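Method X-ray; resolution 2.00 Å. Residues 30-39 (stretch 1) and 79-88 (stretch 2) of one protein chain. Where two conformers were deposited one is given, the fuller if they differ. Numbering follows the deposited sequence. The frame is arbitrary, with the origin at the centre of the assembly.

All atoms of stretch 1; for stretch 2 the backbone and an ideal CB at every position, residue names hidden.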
# COMPACT_ATOMS: atom_id res chain seq x y z
N LYS A 30 -22.81 18.52 11.96
CA LYS A 30 -22.24 17.20 12.22
C LYS A 30 -23.22 16.38 13.05
O LYS A 30 -23.79 16.88 14.01
CB LYS A 30 -20.92 17.36 12.98
CG LYS A 30 -20.19 16.07 13.27
CD LYS A 30 -18.92 16.33 14.06
CE LYS A 30 -18.03 15.09 14.08
NZ LYS A 30 -18.69 13.95 14.76
N TRP A 31 -23.40 15.11 12.68
CA TRP A 31 -24.28 14.21 13.42
C TRP A 31 -23.67 12.81 13.50
O TRP A 31 -22.74 12.48 12.76
CB TRP A 31 -25.67 14.16 12.77
CG TRP A 31 -25.66 13.65 11.37
CD1 TRP A 31 -25.36 14.36 10.24
CD2 TRP A 31 -25.95 12.31 10.94
NE1 TRP A 31 -25.45 13.55 9.13
CE2 TRP A 31 -25.81 12.29 9.53
CE3 TRP A 31 -26.30 11.13 11.60
CZ2 TRP A 31 -26.02 11.13 8.78
CZ3 TRP A 31 -26.51 9.98 10.86
CH2 TRP A 31 -26.37 9.99 9.46
N GLU A 32 -24.20 11.99 14.41
CA GLU A 32 -23.72 10.63 14.64
C GLU A 32 -24.86 9.63 14.57
O GLU A 32 -25.97 9.93 14.97
CB GLU A 32 -23.08 10.52 16.02
CG GLU A 32 -21.79 11.27 16.19
CD GLU A 32 -21.22 11.11 17.59
OE1 GLU A 32 -21.51 10.08 18.25
OE2 GLU A 32 -20.48 12.02 18.04
N GLU A 33 -24.57 8.42 14.08
CA GLU A 33 -25.51 7.31 14.17
C GLU A 33 -25.74 6.93 15.62
O GLU A 33 -24.78 6.90 16.41
CB GLU A 33 -24.99 6.09 13.41
CG GLU A 33 -25.10 6.17 11.91
CD GLU A 33 -24.51 4.96 11.22
OE1 GLU A 33 -23.39 4.54 11.58
OE2 GLU A 33 -25.16 4.42 10.30
N GLY A 34 -26.99 6.66 15.98
CA GLY A 34 -27.34 6.24 17.34
C GLY A 34 -27.59 7.38 18.32
O GLY A 34 -27.71 7.14 19.52
N SER A 35 -27.67 8.61 17.80
CA SER A 35 -27.94 9.79 18.61
C SER A 35 -28.77 10.78 17.81
O SER A 35 -28.59 10.91 16.60
CB SER A 35 -26.62 10.46 19.03
OG SER A 35 -26.85 11.75 19.55
N SER A 36 -29.68 11.48 18.49
CA SER A 36 -30.54 12.48 17.84
C SER A 36 -29.90 13.87 17.78
O SER A 36 -30.48 14.79 17.20
CB SER A 36 -31.88 12.58 18.57
OG SER A 36 -32.64 11.41 18.37
N GLY A 37 -28.74 14.03 18.40
CA GLY A 37 -28.07 15.33 18.45
C GLY A 37 -27.46 15.78 17.13
O GLY A 37 -27.31 15.00 16.19
N PHE A 38 -27.13 17.07 17.07
CA PHE A 38 -26.35 17.61 15.96
C PHE A 38 -25.70 18.90 16.44
O PHE A 38 -26.22 19.56 17.35
CB PHE A 38 -27.22 17.88 14.73
CG PHE A 38 -28.40 18.77 15.01
CD1 PHE A 38 -28.29 20.14 14.88
CD2 PHE A 38 -29.62 18.22 15.40
CE1 PHE A 38 -29.38 20.97 15.14
CE2 PHE A 38 -30.71 19.04 15.67
CZ PHE A 38 -30.58 20.41 15.54
N ILE A 39 -24.56 19.25 15.84
CA ILE A 39 -23.87 20.48 16.17
C ILE A 39 -23.29 21.11 14.91
O ILE A 39 -22.74 20.42 14.05
CB ILE A 39 -22.74 20.23 17.19
CG1 ILE A 39 -22.09 21.55 17.64
CG2 ILE A 39 -21.69 19.30 16.62
CD1 ILE A 39 -21.28 21.44 18.93
N UNK A 79 -23.35 9.66 -0.38
CA UNK A 79 -23.29 9.95 1.05
C UNK A 79 -24.46 9.25 1.76
O UNK A 79 -25.45 8.91 1.13
CB UNK A 79 -23.33 11.46 1.30
N UNK A 80 -24.32 9.03 3.06
CA UNK A 80 -25.37 8.43 3.87
C UNK A 80 -26.16 9.53 4.57
O UNK A 80 -25.64 10.18 5.47
CB UNK A 80 -24.78 7.45 4.89
N UNK A 81 -27.42 9.76 4.15
CA UNK A 81 -28.18 10.83 4.79
C UNK A 81 -28.74 10.39 6.14
O UNK A 81 -28.93 9.19 6.37
CB UNK A 81 -29.32 11.29 3.88
N UNK A 82 -29.00 11.35 7.05
CA UNK A 82 -29.56 10.98 8.35
C UNK A 82 -30.99 10.46 8.23
O UNK A 82 -31.73 10.88 7.35
CB UNK A 82 -29.52 12.18 9.30
N UNK A 83 -31.36 9.53 9.12
CA UNK A 83 -32.71 8.99 9.18
C UNK A 83 -33.48 9.52 10.39
O UNK A 83 -34.71 9.50 10.40
CB UNK A 83 -32.66 7.46 9.22
N UNK A 84 -32.76 10.00 11.40
CA UNK A 84 -33.39 10.59 12.58
C UNK A 84 -34.18 11.85 12.19
O UNK A 84 -33.67 12.71 11.47
CB UNK A 84 -32.34 10.93 13.64
N UNK A 85 -35.42 11.93 12.67
CA UNK A 85 -36.33 13.02 12.32
C UNK A 85 -35.74 14.40 12.60
O UNK A 85 -35.78 15.28 11.74
CB UNK A 85 -37.64 12.86 13.09
N UNK A 86 -35.20 14.58 13.80
CA UNK A 86 -34.71 15.89 14.24
C UNK A 86 -33.47 16.33 13.46
O UNK A 86 -33.32 17.50 13.13
CB UNK A 86 -34.39 15.86 15.74
N UNK A 87 -32.60 15.37 13.14
CA UNK A 87 -31.41 15.64 12.34
C UNK A 87 -31.80 15.98 10.89
O UNK A 87 -31.31 16.96 10.33
CB UNK A 87 -30.47 14.44 12.37
N UNK A 88 -32.68 15.17 10.31
CA UNK A 88 -33.20 15.42 8.96
C UNK A 88 -33.81 16.81 8.82
O UNK A 88 -33.57 17.50 7.83
CB UNK A 88 -34.25 14.36 8.60

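Position 79 is out of reach of stretch 1. Many side chains would fit. It is Ala 79.

At position 80 CA-to-CB points toward stretch 1. The ideal CB is 5.5 Å from Trp 31 CH2, and the carboxylate of Glu 33 lies further on. A long basic side chain would suit, as would a polar or apolar one lying by the indole. The residue is Lys 80. Its chain is extended, with all four chi angles t, and Lys 80 NZ donates to Glu 33 OE2 at 2.6 Å in a salt bridge. Lys 80 O meets the indole edge, 3.5 Å from Trp 31 CZ2.

Position 81 points away. Many residues would suit, and its phi of -79° allows proline. It is Pro 81.

Position 82 points toward the face of Trp 31, with the ideal CB 3.7 Å from CZ2. A compact apolar residue would suit, and a phi of -69° is compatible with proline. The residue is Pro 82. Its CB sits 3.7 Å from the six-membered ring centroid of Trp 31, 12° off the normal, a CH-pi contact.

Position 83 points sideways, clear of stretch 1. Polar or charged residues would do; it is Lys 83.

Position 84 points toward stretch 1, its ideal CB 4.8 Å from Ser 36 OG. A helix follows. Asp or Asn could reach that hydroxyl and cap the helix; Ser or Thr could cap it but would hardly reach. The residue is Asp 84. Ser 36 OG donates to Asp 84 OD1 at 2.6 Å, while Asp 84 OD2 accepts from the N of position 87 at 3.0 Å, capping the helix.

Position 85 also points sideways. A polar helix former would suit; it is Lys 85.

Position 86 starts toward stretch 1, its ideal CB 4.3 Å from Ser 36 O and 4.9 Å from Phe 38 CE2. A long flexible side chain would suit, its first carbon near Phe 38 and its end free to leave. It is Lys 86, and its end leads away.

Position 87 points sideways, but its ideal CB lies within 5 Å of Trp 31, Ser 36 and Phe 38. A branched or long aliphatic residue could reach them. The residue is Ile 87. Its CG2 lies over the indole, 3.7 Å from Trp 31 CG, and its CD1 reaches 3.4 Å from Ser 35 O.

Position 88 is out of reach and open to many residues. It is Lys 88.

Stretch 2, residues 79-88: AKPPKDKKIK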
# COMPACT_ATOMS: atom_id res chain seq x y z
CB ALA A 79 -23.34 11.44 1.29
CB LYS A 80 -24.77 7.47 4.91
CG LYS A 80 -25.81 6.82 5.82
CD LYS A 80 -25.25 5.63 6.59
CE LYS A 80 -26.34 4.94 7.40
NZ LYS A 80 -25.87 3.64 7.96
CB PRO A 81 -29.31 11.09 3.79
CG PRO A 81 -29.53 9.77 3.12
CD PRO A 81 -28.21 9.04 3.14
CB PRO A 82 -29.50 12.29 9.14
CG PRO A 82 -29.53 13.35 8.11
CD PRO A 82 -28.82 12.80 6.92
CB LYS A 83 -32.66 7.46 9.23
CG LYS A 83 -32.07 6.82 7.97
CD LYS A 83 -32.24 5.30 7.97
CE LYS A 83 -31.24 4.60 8.89
NZ LYS A 83 -31.74 3.26 9.33
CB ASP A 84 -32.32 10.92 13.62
CG ASP A 84 -32.88 11.62 14.84
OD1 ASP A 84 -33.16 10.93 15.85
OD2 ASP A 84 -33.05 12.86 14.79
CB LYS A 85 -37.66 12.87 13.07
CG LYS A 85 -38.72 13.90 12.68
CD LYS A 85 -40.03 13.66 13.41
CE LYS A 85 -41.12 14.63 12.93
NZ LYS A 85 -42.44 14.31 13.54
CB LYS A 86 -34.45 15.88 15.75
CG LYS A 86 -35.72 15.59 16.56
CD LYS A 86 -35.52 15.78 18.06
CE LYS A 86 -36.73 15.26 18.82
NZ LYS A 86 -36.64 15.53 20.28
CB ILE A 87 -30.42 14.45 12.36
CG1 ILE A 87 -29.92 14.19 13.79
CG2 ILE A 87 -29.23 14.71 11.45
CD1 ILE A 87 -29.11 12.92 13.93
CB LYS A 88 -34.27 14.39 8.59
CG LYS A 88 -33.73 13.05 8.17
CD LYS A 88 -34.86 12.09 7.79
CE LYS A 88 -35.43 12.40 6.41
NZ LYS A 88 -36.82 11.90 6.28
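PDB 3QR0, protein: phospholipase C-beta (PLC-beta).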